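Local coordinates for protein importin subunit beta-1 (Saccharomyces cerevisiae, PDB 5OWU) that carries proteins into the nucleus as the importin beta subunit, associating with importin alpha, which binds the classical nuclear localization signal of the cargo, at residues 439-452 with 479-491. Sequence-based numbering, arbitrary orientation.
Sequences ADSVAESIDPQQHL and NLVEQLAEATPSP
Gln-483 lays its aliphatic stem over the end of helix 425-442 and the start of the turn that follows, CB resting 3.5 Å from Ala-443 CB. A bend at chi2 (-65°) then turns the amide back across the carbonyl of Asp-440, with CD 3.2 Å from Asp-440 O. Gln-483 NE2 makes no direct bond to that oxygen, its angle being poor, and donates instead to a water 2.9 Å away. The same water accepts from the backbone N of Ala-443 at 2.7 Å and donates weakly to Ala-439 O, so it ties the Gln-483 side chain to the backbone of 439-443. Were Gln-483 an alanine, the water would probably lose its donor from helix 467-484 and the Asp-440 carbonyl the amide that covers it. Beside it, the carboxylate of Asp-440 and the amide of Asn-479 lie stacked, their planes only 12° apart; the amide nitrogen ND2 is spent on the carbonyl of Gly-436, which fixes its rotation. A second water lies between Asp-440 OD1 and Glu-482 OE1, two probably like-charged groups, with more acceptors near it than protons to give. Helix 425-442 closes HEAT 10 and helix 467-484 closes HEAT 11, so their contact is the inter-repeat packing of a HEAT solenoid, second helices side by side. Small residues allow the approach, for Leu-480 CD2 reaches within 3.5 Å of Ala-439 CB and Leu-484 CD2 sits against Ala-443 CB. Ile-446 crosses Leu-480 at about a right angle. Leu-452, which begins HEAT 11, has CG anti to its backbone N (chi1 -173°), which carries CD1 to Leu-484 CD1 of the same repeat, tip to tip, and CD2 to Pro-491 CB, 3.8 Å away. That proline also touches Pro-448, CB to CB at 4.0 Å, joining the two inter-repeat loops.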
ATOM      1  N   ALA A 439     -18.251   9.756  16.072  1.00 26.78           N
ATOM      2  CA  ALA A 439     -17.864   8.774  17.076  1.00 30.43           C
ATOM      3  C   ALA A 439     -16.375   8.500  17.010  1.00 38.91           C
ATOM      4  O   ALA A 439     -15.715   8.349  18.041  1.00 45.47           O
ATOM      5  CB  ALA A 439     -18.649   7.478  16.877  1.00 36.81           C
ATOM      6  N   ASP A 440     -15.824   8.455  15.803  1.00 37.86           N
ATOM      7  CA  ASP A 440     -14.466   7.962  15.633  1.00 45.32           C
ATOM      8  C   ASP A 440     -13.441   8.957  16.157  1.00 42.39           C
ATOM      9  O   ASP A 440     -12.450   8.559  16.778  1.00 55.84           O
ATOM     10  CB  ASP A 440     -14.199   7.651  14.161  1.00 45.72           C
ATOM     11  CG  ASP A 440     -13.021   6.728  13.967  1.00 51.56           C
ATOM     12  OD1 ASP A 440     -12.755   5.919  14.880  1.00 60.02           O
ATOM     13  OD2 ASP A 440     -12.359   6.806  12.912  1.00 45.79           O
ATOM     14  N   SER A 441     -13.661  10.253  15.917  0.72 43.99           N
ATOM     15  CA  SER A 441     -12.653  11.240  16.292  0.72 50.09           C
ATOM     16  C   SER A 441     -12.925  11.932  17.625  0.72 54.65           C
ATOM     17  O   SER A 441     -11.978  12.243  18.353  0.72 56.43           O
ATOM     18  CB  SER A 441     -12.514  12.291  15.189  0.72 51.99           C
ATOM     19  OG  SER A 441     -11.853  11.746  14.055  0.72 36.53           O
ATOM     20  N   VAL A 442     -14.184  12.197  17.967  1.00 46.71           N
ATOM     21  CA  VAL A 442     -14.494  12.831  19.243  1.00 39.51           C
ATOM     22  C   VAL A 442     -15.697  12.162  19.909  1.00 46.70           C
ATOM     23  O   VAL A 442     -16.709  12.810  20.193  1.00 50.27           O
ATOM     24  CB  VAL A 442     -14.692  14.355  19.049  1.00 60.23           C
ATOM     25  CG1 VAL A 442     -15.836  14.695  18.088  1.00 46.53           C
ATOM     26  CG2 VAL A 442     -14.848  15.065  20.380  1.00 57.01           C
ATOM     27  N   ALA A 443     -15.565  10.870  20.239  1.00 46.41           N
ATOM     28  CA  ALA A 443     -16.680  10.110  20.808  1.00 37.09           C
ATOM     29  C   ALA A 443     -17.151  10.697  22.123  1.00 37.46           C
ATOM     30  O   ALA A 443     -18.329  10.550  22.480  1.00 39.57           O
ATOM     31  CB  ALA A 443     -16.285   8.647  21.039  1.00 48.78           C
ATOM     32  N   GLU A 444     -16.257  11.338  22.878  1.00 50.40           N
ATOM     33  CA  GLU A 444     -16.696  11.990  24.099  0.53 52.18           C
ATOM     34  C   GLU A 444     -17.610  13.181  23.819  1.00 52.12           C
ATOM     35  O   GLU A 444     -18.221  13.703  24.757  1.00 48.65           O
ATOM     36  CB  GLU A 444     -15.470  12.417  24.894  0.53 52.72           C
ATOM     37  CG  GLU A 444     -14.611  11.245  25.365  0.53 47.35           C
ATOM     38  CD  GLU A 444     -13.781  10.618  24.249  0.53 53.40           C
ATOM     39  OE1 GLU A 444     -13.624  11.251  23.183  0.53 51.88           O
ATOM     40  OE2 GLU A 444     -13.280   9.488  24.439  0.53 48.87           O
ATOM     41  N   SER A 445     -17.709  13.627  22.553  1.00 51.42           N
ATOM     42  CA  SER A 445     -18.624  14.711  22.182  1.00 47.17           C
ATOM     43  C   SER A 445     -20.087  14.294  22.331  1.00 50.53           C
ATOM     44  O   SER A 445     -20.971  15.162  22.370  1.00 48.92           O
ATOM     45  CB  SER A 445     -18.398  15.176  20.732  1.00 47.46           C
ATOM     46  OG  SER A 445     -18.500  14.109  19.797  1.00 59.63           O
ATOM     47  N   ILE A 446     -20.370  12.995  22.384  1.00 52.45           N
ATOM     48  CA  ILE A 446     -21.738  12.501  22.493  1.00 52.65           C
ATOM     49  C   ILE A 446     -22.048  12.286  23.971  1.00 51.68           C
ATOM     50  O   ILE A 446     -21.602  11.308  24.577  1.00 51.22           O
ATOM     51  CB  ILE A 446     -21.929  11.215  21.693  1.00 42.43           C
ATOM     52  CG1 ILE A 446     -21.368  11.385  20.275  1.00 36.63           C
ATOM     53  CG2 ILE A 446     -23.417  10.845  21.665  1.00 48.83           C
ATOM     54  CD1 ILE A 446     -21.309  10.092  19.476  1.00 46.34           C
ATOM     55  N   ASP A 447     -22.827  13.193  24.545  1.00 46.13           N
ATOM     56  CA  ASP A 447     -23.086  13.155  25.976  1.00 46.18           C
ATOM     57  C   ASP A 447     -23.780  11.846  26.351  1.00 52.49           C
ATOM     58  O   ASP A 447     -24.833  11.528  25.782  1.00 47.14           O
ATOM     59  CB  ASP A 447     -23.953  14.346  26.375  1.00 55.61           C
ATOM     60  CG  ASP A 447     -24.194  14.420  27.866  1.00 60.26           C
ATOM     61  OD1 ASP A 447     -23.344  15.002  28.573  1.00 67.09           O
ATOM     62  OD2 ASP A 447     -25.228  13.896  28.335  1.00 56.34           O
ATOM     63  N   PRO A 448     -23.245  11.077  27.311  1.00 57.81           N
ATOM     64  CA  PRO A 448     -23.861   9.775  27.635  1.00 60.30           C
ATOM     65  C   PRO A 448     -25.344   9.842  27.954  1.00 61.49           C
ATOM     66  O   PRO A 448     -26.087   8.925  27.582  1.00 53.54           O
ATOM     67  CB  PRO A 448     -23.049   9.305  28.850  1.00 52.11           C
ATOM     68  CG  PRO A 448     -21.736   9.968  28.702  1.00 52.32           C
ATOM     69  CD  PRO A 448     -22.025  11.314  28.102  1.00 66.00           C
ATOM     70  N   GLN A 449     -25.799  10.883  28.649  1.00 57.12           N
ATOM     71  CA  GLN A 449     -27.211  10.984  29.000  1.00 64.13           C
ATOM     72  C   GLN A 449     -28.036  11.634  27.898  1.00 50.68           C
ATOM     73  O   GLN A 449     -29.138  11.168  27.591  1.00 57.78           O
ATOM     74  CB  GLN A 449     -27.385  11.779  30.301  1.00 67.21           C
ATOM     75  CG  GLN A 449     -27.294  10.942  31.569  1.00 66.42           C
ATOM     76  CD  GLN A 449     -25.870  10.574  31.925  1.00 78.45           C
ATOM     77  OE1 GLN A 449     -24.995  11.437  32.002  1.00 78.76           O
ATOM     78  NE2 GLN A 449     -25.628   9.285  32.144  1.00 79.96           N
ATOM     79  N   GLN A 450     -27.512  12.692  27.280  1.00 66.27           N
ATOM     80  CA  GLN A 450     -28.322  13.513  26.391  1.00 65.27           C
ATOM     81  C   GLN A 450     -28.460  12.897  25.003  1.00 52.08           C
ATOM     82  O   GLN A 450     -29.562  12.859  24.448  1.00 65.68           O
ATOM     83  CB  GLN A 450     -27.726  14.919  26.300  1.00 65.34           C
ATOM     84  CG  GLN A 450     -28.435  15.822  25.312  1.00 67.13           C
ATOM     85  CD  GLN A 450     -28.139  17.293  25.553  1.00 79.03           C
ATOM     86  OE1 GLN A 450     -27.230  17.640  26.313  1.00 80.32           O
ATOM     87  NE2 GLN A 450     -28.910  18.165  24.912  1.00 64.76           N
ATOM     88  N   HIS A 451     -27.361  12.412  24.418  1.00 42.51           N
ATOM     89  CA  HIS A 451     -27.376  12.026  23.014  1.00 50.11           C
ATOM     90  C   HIS A 451     -26.938  10.599  22.717  1.00 36.37           C
ATOM     91  O   HIS A 451     -27.324  10.071  21.671  1.00 41.58           O
ATOM     92  CB  HIS A 451     -26.495  12.983  22.200  1.00 54.55           C
ATOM     93  CG  HIS A 451     -27.083  14.350  22.057  1.00 58.04           C
ATOM     94  ND1 HIS A 451     -26.355  15.499  22.276  1.00 60.83           N
ATOM     95  CD2 HIS A 451     -28.333  14.753  21.720  1.00 52.23           C
ATOM     96  CE1 HIS A 451     -27.128  16.550  22.079  1.00 61.85           C
ATOM     97  NE2 HIS A 451     -28.334  16.126  21.741  1.00 65.23           N
ATOM     98  N   LEU A 452     -26.158   9.959  23.582  1.00 30.36           N
ATOM     99  CA  LEU A 452     -25.733   8.599  23.277  1.00 28.76           C
ATOM    100  C   LEU A 452     -26.918   7.651  23.097  1.00 25.78           C
ATOM    101  O   LEU A 452     -26.883   6.836  22.157  1.00 29.69           O
ATOM    102  CB  LEU A 452     -24.773   8.101  24.362  1.00 32.88           C
ATOM    103  CG  LEU A 452     -24.108   6.747  24.095  1.00 32.91           C
ATOM    104  CD1 LEU A 452     -23.310   6.760  22.795  1.00 31.78           C
ATOM    105  CD2 LEU A 452     -23.207   6.329  25.259  1.00 36.36           C
ATOM    106  N   ASN A 479     -16.806   2.062  15.584  1.00 28.18           N
ATOM    107  CA  ASN A 479     -16.142   3.279  16.066  1.00 25.64           C
ATOM    108  C   ASN A 479     -16.571   3.630  17.487  1.00 26.41           C
ATOM    109  O   ASN A 479     -15.736   3.980  18.333  1.00 28.26           O
ATOM    110  CB  ASN A 479     -16.439   4.446  15.134  1.00 24.85           C
ATOM    111  CG  ASN A 479     -15.795   4.284  13.788  1.00 34.45           C
ATOM    112  OD1 ASN A 479     -14.986   3.385  13.591  1.00 33.40           O
ATOM    113  ND2 ASN A 479     -16.134   5.166  12.852  1.00 30.60           N
ATOM    114  N   LEU A 480     -17.876   3.572  17.761  1.00 24.50           N
ATOM    115  CA  LEU A 480     -18.365   3.896  19.096  1.00 24.91           C
ATOM    116  C   LEU A 480     -17.711   3.019  20.147  1.00 30.39           C
ATOM    117  O   LEU A 480     -17.227   3.514  21.173  1.00 29.80           O
ATOM    118  CB  LEU A 480     -19.882   3.738  19.163  1.00 31.72           C
ATOM    119  CG  LEU A 480     -20.727   4.891  18.646  1.00 36.52           C
ATOM    120  CD1 LEU A 480     -22.187   4.462  18.608  1.00 41.21           C
ATOM    121  CD2 LEU A 480     -20.550   6.125  19.517  1.00 30.66           C
ATOM    122  N   VAL A 481     -17.711   1.703  19.920  1.00 23.97           N
ATOM    123  CA  VAL A 481     -17.160   0.785  20.909  1.00 23.67           C
ATOM    124  C   VAL A 481     -15.665   1.023  21.078  1.00 26.11           C
ATOM    125  O   VAL A 481     -15.152   1.089  22.201  1.00 30.65           O
ATOM    126  CB  VAL A 481     -17.466  -0.671  20.509  1.00 26.31           C
ATOM    127  CG1 VAL A 481     -16.743  -1.661  21.424  1.00 27.46           C
ATOM    128  CG2 VAL A 481     -18.961  -0.908  20.543  1.00 35.91           C
ATOM    129  N   GLU A 482     -14.944   1.162  19.962  1.00 32.08           N
ATOM    130  CA  GLU A 482     -13.497   1.351  20.032  1.00 30.91           C
ATOM    131  C   GLU A 482     -13.135   2.613  20.807  1.00 30.03           C
ATOM    132  O   GLU A 482     -12.199   2.610  21.618  1.00 32.08           O
ATOM    133  CB  GLU A 482     -12.909   1.409  18.620  1.00 26.18           C
ATOM    134  CG  GLU A 482     -12.722   0.056  17.958  1.00 29.99           C
ATOM    135  CD  GLU A 482     -12.183   0.168  16.544  1.00 37.33           C
ATOM    136  OE1 GLU A 482     -12.142   1.293  16.002  1.00 37.23           O
ATOM    137  OE2 GLU A 482     -11.807  -0.872  15.970  1.00 33.46           O
ATOM    138  N   GLN A 483     -13.868   3.701  20.582  1.00 24.53           N
ATOM    139  CA  GLN A 483     -13.498   4.970  21.189  1.00 27.15           C
ATOM    140  C   GLN A 483     -14.039   5.135  22.602  1.00 34.43           C
ATOM    141  O   GLN A 483     -13.466   5.903  23.376  1.00 31.62           O
ATOM    142  CB  GLN A 483     -13.979   6.126  20.307  1.00 26.29           C
ATOM    143  CG  GLN A 483     -13.322   6.143  18.941  1.00 34.92           C
ATOM    144  CD  GLN A 483     -11.830   6.393  19.034  1.00 42.68           C
ATOM    145  OE1 GLN A 483     -11.023   5.631  18.505  1.00 46.44           O
ATOM    146  NE2 GLN A 483     -11.461   7.465  19.717  1.00 39.79           N
ATOM    147  N   LEU A 484     -15.110   4.433  22.969  1.00 32.51           N
ATOM    148  CA  LEU A 484     -15.690   4.614  24.293  1.00 30.24           C
ATOM    149  C   LEU A 484     -15.306   3.525  25.283  1.00 44.73           C
ATOM    150  O   LEU A 484     -15.415   3.750  26.494  1.00 39.51           O
ATOM    151  CB  LEU A 484     -17.216   4.690  24.192  1.00 27.91           C
ATOM    152  CG  LEU A 484     -17.744   5.901  23.418  1.00 31.16           C
ATOM    153  CD1 LEU A 484     -19.243   5.821  23.240  1.00 31.22           C
ATOM    154  CD2 LEU A 484     -17.374   7.192  24.138  1.00 37.92           C
ATOM    155  N   ALA A 485     -14.841   2.368  24.811  1.00 42.37           N
ATOM    156  CA  ALA A 485     -14.582   1.260  25.722  1.00 44.74           C
ATOM    157  C   ALA A 485     -13.476   1.581  26.722  1.00 46.91           C
ATOM    158  O   ALA A 485     -13.486   1.055  27.841  1.00 55.71           O
ATOM    159  CB  ALA A 485     -14.221   0.008  24.926  1.00 52.41           C
ATOM    160  N   GLU A 486     -12.523   2.440  26.351  1.00 56.96           N
ATOM    161  CA  GLU A 486     -11.344   2.641  27.191  1.00 66.97           C
ATOM    162  C   GLU A 486     -11.647   3.478  28.426  1.00 64.84           C
ATOM    163  O   GLU A 486     -11.047   3.251  29.482  1.00 66.07           O
ATOM    164  CB  GLU A 486     -10.222   3.297  26.383  1.00 74.80           C
ATOM    165  CG  GLU A 486      -9.889   2.580  25.070  1.00 85.20           C
ATOM    166  CD  GLU A 486      -9.354   1.168  25.274  1.00 84.83           C
ATOM    167  OE1 GLU A 486      -8.231   0.880  24.806  1.00 88.61           O
ATOM    168  OE2 GLU A 486     -10.053   0.345  25.902  1.00 85.09           O
ATOM    169  N   ALA A 487     -12.554   4.445  28.316  1.00 53.58           N
ATOM    170  CA  ALA A 487     -12.950   5.234  29.473  1.00 46.68           C
ATOM    171  C   ALA A 487     -13.440   4.329  30.599  1.00 56.36           C
ATOM    172  O   ALA A 487     -13.979   3.245  30.365  1.00 57.04           O
ATOM    173  CB  ALA A 487     -14.045   6.222  29.082  1.00 46.43           C
ATOM    174  N   THR A 488     -13.250   4.784  31.834  1.00 74.21           N
ATOM    175  CA  THR A 488     -13.718   4.030  32.996  1.00 82.77           C
ATOM    176  C   THR A 488     -14.517   4.944  33.937  1.00 81.76           C
ATOM    177  O   THR A 488     -13.979   5.930  34.441  1.00 78.12           O
ATOM    178  CB  THR A 488     -12.550   3.385  33.780  1.00 84.17           C
ATOM    179  OG1 THR A 488     -11.940   2.371  32.970  1.00 88.64           O
ATOM    180  CG2 THR A 488     -13.043   2.745  35.088  1.00 84.77           C
ATOM    181  N   PRO A 489     -15.811   4.639  34.157  1.00 55.09           N
ATOM    182  CA  PRO A 489     -16.563   3.580  33.479  1.00 58.13           C
ATOM    183  C   PRO A 489     -16.810   3.944  32.022  1.00 40.59           C
ATOM    184  O   PRO A 489     -16.730   5.120  31.669  1.00 49.06           O
ATOM    185  CB  PRO A 489     -17.882   3.510  34.263  1.00 59.74           C
ATOM    186  CG  PRO A 489     -17.683   4.353  35.482  1.00 57.32           C
ATOM    187  CD  PRO A 489     -16.648   5.358  35.129  1.00 50.59           C
ATOM    188  N   SER A 490     -17.080   2.959  31.191  1.00 50.55           N
ATOM    189  CA  SER A 490     -17.436   3.252  29.816  1.00 42.81           C
ATOM    190  C   SER A 490     -18.947   3.249  29.664  1.00 41.98           C
ATOM    191  O   SER A 490     -19.596   2.276  30.067  1.00 44.02           O
ATOM    192  CB  SER A 490     -16.831   2.225  28.872  1.00 46.90           C
ATOM    193  OG  SER A 490     -17.374   2.388  27.575  1.00 41.77           O
ATOM    194  N   PRO A 491     -19.544   4.289  29.081  1.00 33.93           N
ATOM    195  CA  PRO A 491     -21.008   4.279  28.910  1.00 38.80           C
ATOM    196  C   PRO A 491     -21.489   3.257  27.891  1.00 33.94           C
ATOM    197  O   PRO A 491     -22.622   2.762  28.010  1.00 37.83           O
ATOM    198  CB  PRO A 491     -21.315   5.717  28.466  1.00 38.33           C
ATOM    199  CG  PRO A 491     -20.062   6.180  27.794  1.00 39.77           C
ATOM    200  CD  PRO A 491     -18.914   5.475  28.470  1.00 41.19           C
TER
HETATM  201  O   HOH W   1     -13.185   9.775  19.774  1.00 42.02           O
HETATM  202  O   HOH W   2     -11.977   3.846  16.304  1.00 40.89           O